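Local coordinates for protein diaminopimelate decarboxylase (Methanocaldococcus jannaschii, PDB 1TWI) that catalyses the pyridoxal-phosphate-dependent decarboxylation of meso-diaminopimelate to L-lysine, the last step of lysine biosynthesis, as a homodimer, at residues N71-I76 against L413-E418; M122-N127 against E144-L149; N160-P165 against D183-I188; I340-K345 against G376-I381. One frame throughout, in Å; residues are numbered along the deposited sequence.

Contact 1: residues N71-I76 against L413-E418; sequences NANLAI and LIRERE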
loop_
_atom_site.group_PDB
_atom_site.type_symbol
_atom_site.label_atom_id
_atom_site.label_comp_id
_atom_site.label_asym_id
_atom_site.label_seq_id
_atom_site.Cartn_x
_atom_site.Cartn_y
_atom_site.Cartn_z
ATOM N N ASN A 71 -8.984 -10.038 4.820
ATOM C CA ASN A 71 -8.660 -9.810 6.245
ATOM C C ASN A 71 -8.312 -11.197 6.795
ATOM O O ASN A 71 -9.206 -12.060 6.920
ATOM C CB ASN A 71 -9.893 -9.293 7.001
ATOM C CG ASN A 71 -9.525 -8.727 8.395
ATOM O OD1 ASN A 71 -8.645 -9.264 9.069
ATOM N ND2 ASN A 71 -10.201 -7.676 8.823
ATOM N N ALA A 72 -7.037 -11.431 7.089
ATOM C CA ALA A 72 -6.598 -12.722 7.629
ATOM C C ALA A 72 -6.121 -12.615 9.081
ATOM O O ALA A 72 -5.291 -13.419 9.522
ATOM C CB ALA A 72 -5.469 -13.352 6.743
ATOM N N ASN A 73 -6.638 -11.633 9.821
ATOM C CA ASN A 73 -6.286 -11.499 11.228
ATOM C C ASN A 73 -6.709 -12.833 11.916
ATOM O O ASN A 73 -7.840 -13.342 11.705
ATOM C CB ASN A 73 -6.988 -10.282 11.866
ATOM C CG ASN A 73 -6.918 -10.326 13.387
ATOM O OD1 ASN A 73 -7.693 -11.038 14.028
ATOM N ND2 ASN A 73 -5.964 -9.605 13.965
ATOM N N LEU A 74 -5.824 -13.400 12.753
ATOM C CA LEU A 74 -6.085 -14.724 13.320
ATOM C C LEU A 74 -7.374 -14.849 14.109
ATOM O O LEU A 74 -8.017 -15.904 14.098
ATOM C CB LEU A 74 -4.878 -15.211 14.193
ATOM C CG LEU A 74 -4.835 -16.709 14.598
ATOM C CD1 LEU A 74 -4.853 -17.585 13.327
ATOM C CD2 LEU A 74 -3.502 -16.996 15.414
ATOM N N ALA A 75 -7.783 -13.792 14.792
ATOM C CA ALA A 75 -9.060 -13.924 15.533
ATOM C C ALA A 75 -10.237 -13.974 14.530
ATOM O O ALA A 75 -11.206 -14.732 14.728
ATOM C CB ALA A 75 -9.270 -12.744 16.521
ATOM N N ILE A 76 -10.151 -13.151 13.483
ATOM C CA ILE A 76 -11.245 -13.092 12.487
ATOM C C ILE A 76 -11.371 -14.435 11.760
ATOM O O ILE A 76 -12.479 -14.931 11.552
ATOM C CB ILE A 76 -11.008 -11.940 11.442
ATOM C CG1 ILE A 76 -10.993 -10.571 12.154
ATOM C CG2 ILE A 76 -12.090 -11.977 10.330
ATOM C CD1 ILE A 76 -12.224 -10.335 13.067
ATOM N N LEU A 413 -8.830 -7.171 22.546
ATOM C CA LEU A 413 -7.758 -6.694 21.672
ATOM C C LEU A 413 -7.422 -7.875 20.746
ATOM O O LEU A 413 -7.076 -8.968 21.201
ATOM C CB LEU A 413 -6.518 -6.248 22.515
ATOM C CG LEU A 413 -5.344 -5.610 21.723
ATOM C CD1 LEU A 413 -5.839 -4.309 21.017
ATOM C CD2 LEU A 413 -4.166 -5.272 22.672
ATOM N N ILE A 414 -7.542 -7.696 19.436
ATOM C CA ILE A 414 -7.172 -8.801 18.544
ATOM C C ILE A 414 -5.955 -8.500 17.677
ATOM O O ILE A 414 -5.486 -9.377 16.933
ATOM C CB ILE A 414 -8.333 -9.268 17.622
ATOM C CG1 ILE A 414 -8.882 -8.087 16.790
ATOM C CG2 ILE A 414 -9.475 -9.847 18.537
ATOM C CD1 ILE A 414 -9.796 -8.586 15.628
ATOM N N ARG A 415 -5.451 -7.266 17.738
ATOM C CA ARG A 415 -4.193 -6.976 17.046
ATOM C C ARG A 415 -3.500 -5.936 17.886
ATOM O O ARG A 415 -4.089 -4.922 18.230
ATOM C CB ARG A 415 -4.422 -6.455 15.603
ATOM C CG ARG A 415 -3.072 -6.276 14.857
ATOM C CD ARG A 415 -3.157 -5.443 13.564
ATOM N NE ARG A 415 -1.796 -5.086 13.185
ATOM C CZ ARG A 415 -1.050 -5.788 12.348
ATOM N NH1 ARG A 415 -1.544 -6.884 11.769
ATOM N NH2 ARG A 415 0.204 -5.421 12.118
ATOM N N GLU A 416 -2.239 -6.162 18.253
ATOM C CA GLU A 416 -1.536 -5.157 19.055
ATOM C C GLU A 416 -0.909 -4.164 18.105
ATOM O O GLU A 416 -0.622 -4.478 16.929
ATOM C CB GLU A 416 -0.458 -5.839 19.913
ATOM C CG GLU A 416 0.231 -4.968 20.931
ATOM C CD GLU A 416 -0.700 -4.149 21.814
ATOM O OE1 GLU A 416 -1.113 -3.097 21.328
ATOM O OE2 GLU A 416 -1.000 -4.547 22.969
ATOM N N ARG A 417 -0.670 -2.947 18.574
ATOM C CA ARG A 417 -0.069 -1.995 17.662
ATOM C C ARG A 417 1.430 -2.178 17.581
ATOM O O ARG A 417 2.036 -2.860 18.409
ATOM C CB ARG A 417 -0.355 -0.545 18.086
ATOM C CG ARG A 417 0.142 -0.179 19.443
ATOM C CD ARG A 417 -0.029 1.375 19.594
ATOM N NE ARG A 417 -1.412 1.805 19.384
ATOM C CZ ARG A 417 -2.266 2.091 20.366
ATOM N NH1 ARG A 417 -1.860 1.989 21.655
ATOM N NH2 ARG A 417 -3.514 2.480 20.066
ATOM N N GLU A 418 2.037 -1.553 16.594
ATOM C CA GLU A 418 3.489 -1.629 16.468
ATOM C C GLU A 418 4.139 -0.387 17.131
ATOM O O GLU A 418 3.650 0.746 16.949
ATOM C CB GLU A 418 3.877 -1.679 14.966
ATOM C CG GLU A 418 3.627 -3.079 14.367
ATOM C CD GLU A 418 3.801 -3.109 12.881
ATOM O OE1 GLU A 418 3.287 -2.203 12.207
ATOM O OE2 GLU A 418 4.445 -4.070 12.392
HETATM O O HOH W 1 -4.057 -8.543 12.086
#
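N73 and I414 carry both the polar and the apolar parts of this buried contact. The polar link is a single hydrogen bond: ND2 of N73 donates to the backbone O of I414 at 3.0 Å, nearly straight at the hydrogen (171°). The acceptor lies in the plane of the asparagine amide, whereas the donor stands well above the carbonyl plane of I414. ND2 also donates to a water, which in turn accepts from NH1 of R415 in the plane of the guanidinium, so the amide nitrogen has two acceptors.

The other end of the same amide works within its own segment. A chi1 of 166° sets CG of N73 anti to the backbone N, beside the carbonyl carbon. OD1 of N73 accepts from the backbone N of A75 at 2.9 Å. The backbone N of I76 donates to OD1 of N73 at 3.3 Å. These N-cap bonds, together with the bond from N73 ND2, fix the rotation of the amide.

Two apolar contacts lie beside it. CB of A75 meets CG2 of I414 at 3.5 Å, and CD1 of I76 and CD1 of I414 come within 3.9 Å, their side chains crossing at about a right angle. Separately, the CD1 methyl of I414 lies 3.6 Å from the polar OD1 of N73. From the second subunit, P430 packs on A75 and I414, and D427 accepts from the backbone N of L74.

I414 and R415 together face M403 in a classic beta bulge. The arrangement thus joins an asparagine N-cap of the TIM-barrel domain to the bulged end of a C-terminal sheet strand, at the dimer interface.

Contact 2: residues M122-N127 against E144-L149; sequences MGIEAN and ETAKEL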
loop_
_atom_site.group_PDB
_atom_site.type_symbol
_atom_site.label_atom_id
_atom_site.label_comp_id
_atom_site.label_asym_id
_atom_site.label_seq_id
_atom_site.Cartn_x
_atom_site.Cartn_y
_atom_site.Cartn_z
ATOM N N MET A 122 3.103 -27.569 0.356
ATOM C CA MET A 122 2.294 -27.291 1.528
ATOM C C MET A 122 0.843 -27.665 1.347
ATOM O O MET A 122 0.243 -28.256 2.259
ATOM C CB MET A 122 2.404 -25.803 1.914
ATOM C CG MET A 122 1.649 -25.408 3.184
ATOM S SD MET A 122 1.901 -23.587 3.650
ATOM C CE MET A 122 3.395 -23.422 2.961
ATOM N N GLY A 123 0.264 -27.304 0.194
ATOM C CA GLY A 123 -1.136 -27.654 -0.040
ATOM C C GLY A 123 -1.334 -29.170 -0.139
ATOM O O GLY A 123 -2.376 -29.702 0.289
ATOM N N ILE A 124 -0.364 -29.871 -0.724
ATOM C CA ILE A 124 -0.514 -31.314 -0.864
ATOM C C ILE A 124 -0.423 -31.963 0.506
ATOM O O ILE A 124 -1.256 -32.812 0.852
ATOM C CB ILE A 124 0.526 -31.898 -1.845
ATOM C CG1 ILE A 124 0.230 -31.367 -3.271
ATOM C CG2 ILE A 124 0.510 -33.413 -1.734
ATOM C CD1 ILE A 124 1.288 -31.742 -4.371
ATOM N N GLU A 125 0.537 -31.539 1.310
ATOM C CA GLU A 125 0.687 -32.085 2.672
ATOM C C GLU A 125 -0.568 -31.781 3.542
ATOM O O GLU A 125 -0.973 -32.589 4.393
ATOM C CB GLU A 125 1.915 -31.464 3.351
ATOM C CG GLU A 125 3.295 -31.959 2.856
ATOM C CD GLU A 125 3.560 -33.446 3.136
ATOM O OE1 GLU A 125 3.077 -33.970 4.147
ATOM O OE2 GLU A 125 4.269 -34.085 2.347
ATOM N N ALA A 126 -1.182 -30.624 3.330
ATOM C CA ALA A 126 -2.387 -30.267 4.086
ATOM C C ALA A 126 -3.644 -30.873 3.467
ATOM O O ALA A 126 -4.726 -30.703 4.025
ATOM C CB ALA A 126 -2.559 -28.768 4.150
ATOM N N ASN A 127 -3.510 -31.521 2.317
ATOM C CA ASN A 127 -4.625 -32.192 1.603
ATOM C C ASN A 127 -5.838 -31.257 1.399
ATOM O O ASN A 127 -7.007 -31.598 1.733
ATOM C CB ASN A 127 -5.022 -33.478 2.381
ATOM C CG ASN A 127 -6.030 -34.375 1.623
ATOM O OD1 ASN A 127 -5.980 -34.563 0.379
ATOM N ND2 ASN A 127 -6.938 -34.952 2.387
ATOM N N GLU A 144 4.096 -32.741 -11.184
ATOM C CA GLU A 144 5.486 -33.144 -10.902
ATOM C C GLU A 144 5.737 -33.170 -9.376
ATOM O O GLU A 144 6.400 -34.064 -8.856
ATOM C CB GLU A 144 6.472 -32.175 -11.570
ATOM C CG GLU A 144 6.684 -32.383 -13.086
ATOM C CD GLU A 144 7.367 -31.158 -13.737
ATOM O OE1 GLU A 144 7.579 -31.151 -14.987
ATOM O OE2 GLU A 144 7.690 -30.186 -12.986
ATOM N N THR A 145 5.202 -32.190 -8.646
ATOM C CA THR A 145 5.404 -32.141 -7.194
ATOM C C THR A 145 4.660 -33.267 -6.477
ATOM O O THR A 145 5.192 -33.922 -5.539
ATOM C CB THR A 145 4.971 -30.754 -6.671
ATOM O OG1 THR A 145 5.736 -29.775 -7.378
ATOM C CG2 THR A 145 5.213 -30.642 -5.178
ATOM N N ALA A 146 3.426 -33.506 -6.911
ATOM C CA ALA A 146 2.627 -34.594 -6.351
ATOM C C ALA A 146 3.410 -35.909 -6.605
ATOM O O ALA A 146 3.468 -36.792 -5.739
ATOM C CB ALA A 146 1.223 -34.644 -7.083
ATOM N N LYS A 147 3.959 -36.056 -7.808
ATOM C CA LYS A 147 4.749 -37.270 -8.128
ATOM C C LYS A 147 5.949 -37.378 -7.134
ATOM O O LYS A 147 6.202 -38.455 -6.578
ATOM C CB LYS A 147 5.304 -37.195 -9.541
ATOM C CG LYS A 147 6.177 -38.402 -9.941
ATOM C CD LYS A 147 6.843 -38.111 -11.286
ATOM C CE LYS A 147 7.525 -39.350 -11.958
ATOM N NZ LYS A 147 8.122 -38.929 -13.299
ATOM N N GLU A 148 6.642 -36.265 -6.872
ATOM C CA GLU A 148 7.772 -36.325 -5.939
ATOM C C GLU A 148 7.363 -36.760 -4.518
ATOM O O GLU A 148 8.073 -37.531 -3.847
ATOM C CB GLU A 148 8.495 -34.972 -5.906
ATOM C CG GLU A 148 9.221 -34.675 -7.204
ATOM C CD GLU A 148 9.934 -33.337 -7.171
ATOM O OE1 GLU A 148 9.269 -32.339 -6.760
ATOM O OE2 GLU A 148 11.142 -33.273 -7.540
ATOM N N LEU A 149 6.218 -36.284 -4.050
ATOM C CA LEU A 149 5.769 -36.656 -2.713
ATOM C C LEU A 149 5.029 -38.022 -2.682
ATOM O O LEU A 149 4.613 -38.462 -1.631
ATOM C CB LEU A 149 4.825 -35.564 -2.163
ATOM C CG LEU A 149 5.373 -34.156 -2.076
ATOM C CD1 LEU A 149 4.230 -33.162 -1.542
ATOM C CD2 LEU A 149 6.496 -34.147 -1.115
#
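I124 keeps CG1 anti to its carbonyl carbon (chi1 -67°) and then extends to CD1 (chi2 174°), which carries the methyl to the backbone of A146; L149 likewise has CG anti to the carbonyl carbon and presents CD1 to I124. The two branches of the isoleucine therefore serve different partners. CD1 of I124 lies 3.7 Å from CA of A146 and 4.0 Å from its CB, with CG2 of T145 somewhat farther, at 4.2 Å. CG2 of I124, the other branch, meets CD1 of L149 at 3.7 Å. The side chains of I124 and L149 run obliquely to one another, and CD1 of the leucine lies against CB and CG2 of the isoleucine, while the isoleucine tip rests against the opposite helix.

This is side-chain packing between helices 117-125 and 136-149, which follow one another around the outside of the TIM-barrel domain with strand 130-133 between them. The first helix closes in a Schellman motif: N127 has positive phi, and its backbone N bonds to O of I124, which takes part in three of the four residue pairs.

At the border the chain of E125 is bent, and its OE2 lies 4.0 Å from CD1 of L149, a carboxylate oxygen against a methyl group at the exposed side of the pair. T145 offers only its methyl to I124; its OG1 is engaged with the backbone O of L141 and with NZ of K117. I124 also touches A153 of strand 153-160, and A146 packs against Y201 of a loop.

Contact 3: residues N160-P165 against D183-I188; sequences NPNVNP and DVESGI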
loop_
_atom_site.group_PDB
_atom_site.type_symbol
_atom_site.label_atom_id
_atom_site.label_comp_id
_atom_site.label_asym_id
_atom_site.label_seq_id
_atom_site.Cartn_x
_atom_site.Cartn_y
_atom_site.Cartn_z
ATOM N N ASN A 160 -11.603 -18.602 -17.831
ATOM C CA ASN A 160 -12.083 -17.271 -18.231
ATOM C C ASN A 160 -13.135 -17.601 -19.296
ATOM O O ASN A 160 -12.798 -17.802 -20.445
ATOM C CB ASN A 160 -10.932 -16.509 -18.825
ATOM C CG ASN A 160 -9.823 -16.352 -17.829
ATOM O OD1 ASN A 160 -10.094 -16.342 -16.627
ATOM N ND2 ASN A 160 -8.595 -16.201 -18.293
ATOM N N PRO A 161 -14.398 -17.702 -18.888
ATOM C CA PRO A 161 -15.549 -18.033 -19.745
ATOM C C PRO A 161 -15.795 -17.000 -20.800
ATOM O O PRO A 161 -15.317 -15.859 -20.707
ATOM C CB PRO A 161 -16.700 -18.207 -18.752
ATOM C CG PRO A 161 -16.357 -17.247 -17.657
ATOM C CD PRO A 161 -14.825 -17.206 -17.570
ATOM N N ASN A 162 -16.556 -17.413 -21.810
ATOM C CA ASN A 162 -16.800 -16.570 -22.933
ATOM C C ASN A 162 -17.976 -15.585 -22.671
ATOM O O ASN A 162 -19.020 -15.685 -23.304
ATOM C CB ASN A 162 -17.078 -17.493 -24.126
ATOM C CG ASN A 162 -16.923 -16.782 -25.455
ATOM O OD1 ASN A 162 -17.399 -17.268 -26.490
ATOM N ND2 ASN A 162 -16.246 -15.632 -25.440
ATOM N N VAL A 163 -17.780 -14.671 -21.720
ATOM C CA VAL A 163 -18.769 -13.659 -21.345
ATOM C C VAL A 163 -19.142 -12.778 -22.548
ATOM O O VAL A 163 -18.267 -12.378 -23.307
ATOM C CB VAL A 163 -18.201 -12.763 -20.264
ATOM C CG1 VAL A 163 -19.086 -11.575 -20.066
ATOM C CG2 VAL A 163 -18.051 -13.577 -18.965
ATOM N N ASN A 164 -20.423 -12.480 -22.723
ATOM C CA ASN A 164 -20.844 -11.645 -23.852
ATOM C C ASN A 164 -20.209 -10.238 -23.745
ATOM O O ASN A 164 -20.592 -9.449 -22.881
ATOM C CB ASN A 164 -22.359 -11.469 -23.846
ATOM C CG ASN A 164 -22.870 -10.824 -25.123
ATOM O OD1 ASN A 164 -22.158 -10.013 -25.757
ATOM N ND2 ASN A 164 -24.115 -11.176 -25.521
ATOM N N PRO A 165 -19.287 -9.894 -24.651
ATOM C CA PRO A 165 -18.617 -8.590 -24.645
ATOM C C PRO A 165 -19.554 -7.411 -24.986
ATOM O O PRO A 165 -19.246 -6.247 -24.686
ATOM C CB PRO A 165 -17.508 -8.774 -25.684
ATOM C CG PRO A 165 -18.135 -9.641 -26.636
ATOM C CD PRO A 165 -18.885 -10.675 -25.829
ATOM N N ASP A 183 -8.008 -19.400 -20.625
ATOM C CA ASP A 183 -8.987 -18.915 -21.590
ATOM C C ASP A 183 -9.840 -20.086 -22.119
ATOM O O ASP A 183 -9.302 -21.133 -22.544
ATOM C CB ASP A 183 -8.289 -18.219 -22.746
ATOM C CG ASP A 183 -9.271 -17.481 -23.638
ATOM O OD1 ASP A 183 -9.541 -17.957 -24.754
ATOM O OD2 ASP A 183 -9.809 -16.444 -23.202
ATOM N N VAL A 184 -11.158 -19.942 -22.048
ATOM C CA VAL A 184 -12.027 -20.989 -22.558
ATOM C C VAL A 184 -12.161 -20.912 -24.102
ATOM O O VAL A 184 -12.019 -21.923 -24.803
ATOM C CB VAL A 184 -13.456 -20.880 -21.984
ATOM C CG1 VAL A 184 -14.455 -21.802 -22.817
ATOM C CG2 VAL A 184 -13.480 -21.337 -20.488
ATOM N N GLU A 185 -12.432 -19.725 -24.617
ATOM C CA GLU A 185 -12.727 -19.610 -26.049
ATOM C C GLU A 185 -11.680 -20.107 -27.000
ATOM O O GLU A 185 -12.020 -20.802 -27.985
ATOM C CB GLU A 185 -13.109 -18.166 -26.430
ATOM C CG GLU A 185 -14.256 -18.189 -27.418
ATOM C CD GLU A 185 -14.467 -16.869 -28.197
ATOM O OE1 GLU A 185 -15.287 -16.910 -29.172
ATOM O OE2 GLU A 185 -13.831 -15.844 -27.833
ATOM N N SER A 186 -10.418 -19.769 -26.715
ATOM C CA SER A 186 -9.290 -20.177 -27.552
ATOM C C SER A 186 -8.951 -21.667 -27.396
ATOM O O SER A 186 -8.069 -22.158 -28.097
ATOM C CB SER A 186 -8.063 -19.357 -27.167
ATOM O OG SER A 186 -7.747 -19.615 -25.771
ATOM N N GLY A 187 -9.635 -22.367 -26.473
ATOM C CA GLY A 187 -9.375 -23.786 -26.252
ATOM C C GLY A 187 -8.348 -24.149 -25.179
ATOM O O GLY A 187 -8.077 -25.344 -24.941
ATOM N N ILE A 188 -7.759 -23.132 -24.538
ATOM C CA ILE A 188 -6.752 -23.382 -23.505
ATOM C C ILE A 188 -7.302 -24.121 -22.306
ATOM O O ILE A 188 -6.701 -25.070 -21.810
ATOM C CB ILE A 188 -6.098 -22.049 -23.074
ATOM C CG1 ILE A 188 -5.312 -21.507 -24.261
ATOM C CG2 ILE A 188 -5.157 -22.258 -21.823
ATOM C CD1 ILE A 188 -4.652 -20.164 -23.953
HETATM O O HOH W 2 -13.314 -17.488 -23.135
HETATM O O HOH W 3 -8.636 -15.143 -21.181
#
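The amide of N162 and the carboxylate of E185 lie across one another with their planes 31° apart. OD1 of N162 is 3.4 Å from CG of E185, and ND2 of N162 is the same distance from OE2 of E185. A second pair is joined through water: ND2 of N160 donates to a water that donates a hydrogen bond to OD2 of D183, while the same amide nitrogen bonds to the backbone O of F180.

The backbones meet as parallel strands at the bridge of N160 with D183. The backbone N of V184 donates to O of N160 at 3.1 Å. A second water donates to this oxygen and accepts from the backbone N of E185. The short strand 182-183 pairs alongside TIM-barrel strand 153-160, which also pairs with strand 202-208, and the contact lies where 153-160 and 182-183 run out into loops.

CG2 of V184, anti to the carbonyl carbon, comes within 4.0 Å of CA of P161. OD1 of D183 accepts from the backbone N of S186, an Asx motif across the type I turn V184-G187, and also from OG of S186. P313 of the second subunit packs on D183 and S186.

Contact 4: residues I340-K345 against G376-I381; sequences INCKVK and GDVLAI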
loop_
_atom_site.group_PDB
_atom_site.type_symbol
_atom_site.label_atom_id
_atom_site.label_comp_id
_atom_site.label_asym_id
_atom_site.label_seq_id
_atom_site.Cartn_x
_atom_site.Cartn_y
_atom_site.Cartn_z
ATOM N N ILE A 340 -18.329 9.744 10.045
ATOM C CA ILE A 340 -19.121 10.543 10.981
ATOM C C ILE A 340 -18.282 10.953 12.205
ATOM O O ILE A 340 -17.191 10.419 12.479
ATOM C CB ILE A 340 -20.310 9.751 11.591
ATOM C CG1 ILE A 340 -19.751 8.622 12.478
ATOM C CG2 ILE A 340 -21.245 9.143 10.460
ATOM C CD1 ILE A 340 -20.877 7.770 13.129
ATOM N N ASN A 341 -18.820 11.911 12.947
ATOM C CA ASN A 341 -18.224 12.309 14.202
ATOM C C ASN A 341 -18.893 11.310 15.146
ATOM O O ASN A 341 -20.087 11.036 15.019
ATOM C CB ASN A 341 -18.681 13.714 14.591
ATOM C CG ASN A 341 -17.862 14.296 15.734
ATOM O OD1 ASN A 341 -17.467 13.573 16.675
ATOM N ND2 ASN A 341 -17.615 15.605 15.670
ATOM N N CYS A 342 -18.148 10.737 16.076
ATOM C CA CYS A 342 -18.769 9.825 17.043
ATOM C C CYS A 342 -19.662 10.551 18.038
ATOM O O CYS A 342 -20.376 9.902 18.780
ATOM C CB CYS A 342 -17.700 9.070 17.848
ATOM S SG CYS A 342 -16.929 7.752 16.810
ATOM N N LYS A 343 -19.607 11.886 18.062
ATOM C CA LYS A 343 -20.423 12.671 18.998
ATOM C C LYS A 343 -21.404 13.528 18.224
ATOM O O LYS A 343 -20.993 14.274 17.344
ATOM C CB LYS A 343 -19.548 13.619 19.836
ATOM C CG LYS A 343 -20.320 14.447 20.922
ATOM C CD LYS A 343 -20.916 13.575 22.076
ATOM C CE LYS A 343 -21.912 14.393 22.983
ATOM N NZ LYS A 343 -23.215 14.628 22.241
ATOM N N VAL A 344 -22.686 13.437 18.576
ATOM C CA VAL A 344 -23.710 14.254 17.932
ATOM C C VAL A 344 -23.546 15.664 18.490
ATOM O O VAL A 344 -23.299 15.848 19.713
ATOM C CB VAL A 344 -25.109 13.745 18.306
ATOM C CG1 VAL A 344 -26.168 14.825 18.007
ATOM C CG2 VAL A 344 -25.373 12.467 17.536
ATOM N N LYS A 345 -23.631 16.657 17.605
ATOM C CA LYS A 345 -23.478 18.056 18.011
ATOM C C LYS A 345 -24.750 18.839 17.567
ATOM O O LYS A 345 -25.577 18.325 16.813
ATOM C CB LYS A 345 -22.266 18.659 17.296
ATOM C CG LYS A 345 -20.900 17.941 17.530
ATOM C CD LYS A 345 -20.460 18.032 19.010
ATOM C CE LYS A 345 -18.946 17.584 19.185
ATOM N NZ LYS A 345 -17.942 18.454 18.438
ATOM N N GLY A 376 -9.935 16.576 19.480
ATOM C CA GLY A 376 -10.249 15.647 20.557
ATOM C C GLY A 376 -11.444 14.771 20.216
ATOM O O GLY A 376 -11.690 13.733 20.846
ATOM N N ASP A 377 -12.229 15.188 19.220
ATOM C CA ASP A 377 -13.356 14.349 18.827
ATOM C C ASP A 377 -12.742 13.124 18.137
ATOM O O ASP A 377 -11.591 13.150 17.707
ATOM C CB ASP A 377 -14.243 15.083 17.800
ATOM C CG ASP A 377 -15.202 16.077 18.456
ATOM O OD1 ASP A 377 -15.329 16.020 19.707
ATOM O OD2 ASP A 377 -15.839 16.876 17.710
ATOM N N VAL A 378 -13.542 12.078 18.039
ATOM C CA VAL A 378 -13.141 10.824 17.402
ATOM C C VAL A 378 -14.049 10.663 16.177
ATOM O O VAL A 378 -15.282 10.771 16.315
ATOM C CB VAL A 378 -13.382 9.653 18.367
ATOM C CG1 VAL A 378 -13.036 8.293 17.663
ATOM C CG2 VAL A 378 -12.480 9.840 19.676
ATOM N N LEU A 379 -13.457 10.463 14.995
ATOM C CA LEU A 379 -14.262 10.246 13.817
ATOM C C LEU A 379 -14.254 8.732 13.542
ATOM O O LEU A 379 -13.259 8.059 13.856
ATOM C CB LEU A 379 -13.675 10.949 12.581
ATOM C CG LEU A 379 -13.379 12.445 12.664
ATOM C CD1 LEU A 379 -13.013 12.922 11.260
ATOM C CD2 LEU A 379 -14.657 13.211 13.147
ATOM N N ALA A 380 -15.350 8.199 12.986
ATOM C CA ALA A 380 -15.408 6.795 12.609
ATOM C C ALA A 380 -15.518 6.710 11.067
ATOM O O ALA A 380 -16.408 7.354 10.422
ATOM C CB ALA A 380 -16.629 6.115 13.259
ATOM N N ILE A 381 -14.642 5.908 10.474
ATOM C CA ILE A 381 -14.666 5.712 9.027
ATOM C C ILE A 381 -15.268 4.334 8.891
ATOM O O ILE A 381 -14.717 3.321 9.374
ATOM C CB ILE A 381 -13.217 5.740 8.464
ATOM C CG1 ILE A 381 -12.591 7.128 8.747
ATOM C CG2 ILE A 381 -13.228 5.477 6.911
ATOM C CD1 ILE A 381 -10.959 7.072 8.721
HETATM O O HOH W 4 -16.299 12.452 18.890
#
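N341 and D377 meet at about a right angle, the amide and carboxylate planes 63° apart. ND2 of N341 points at OD2 of D377 over 3.0 Å, nearly straight at the hydrogen (173°); the oxygen lies in the amide plane, but the nitrogen approaches from above the carboxylate plane. K345 comes to the same oxygen differently, tip to tip: its NZ forms a salt bridge with OD2 at 2.7 Å on the syn lone pair. With the backbone N of E374 as a further donor, OD2 is gripped by three groups. NZ of K345 in turn bonds to the backbone O of K372 and makes a salt bridge with E374.

CG of N341 is anti to the backbone N (chi1 -168°), and OD1 accepts from the backbone N of K343, closing an Asx turn just past the strand end. A water links OD1 to the backbone N of V378.

C342 packs on the face that carries I340 and A380. Its SG lies 3.9 Å from CB of A380 and 4.0 Å from CG1 of V378, and CG1 of I340 approaches the same A380 methyl. CD2 of L379 covers CA of N341 at 3.8 Å. Backbone bonds run in both directions between I340 and A380, an antiparallel hydrogen-bonded pair, and N341 with L379 is the non-hydrogen-bonded pair; the backbone N of C342 reaches O of V378.

Strand 339-341 thus lies along strand 378-382, whose other neighbour is strand 300-311. F14 of strand 13-16 packs on I340, C342 and A380, helix 21-28 covers C342 and V378, and L379 faces V318 and I320 of strand 316-320.

Contact 1 closes a loop of the chain that holds the other three, which follow in series: contact 2, contact 3, contact 4. Contacts 2 and 3 belong to the TIM-barrel domain, the first between its outer helices and the second at the end of barrel strand 153-160, where the short strand 182-183 pairs with it, with centres 30 Å apart. Contact 4 lies in the mixed sheet of the other domain, about 52 Å from contact 2 and 49 Å from contact 3, centre to centre. Contact 1 bridges the two, joining a barrel helix to the mixed sheet that contact 4 also reaches, 24 Å away between centres. Contacts 1 and 3, on opposite sides of the chain's centre, both touch the second subunit.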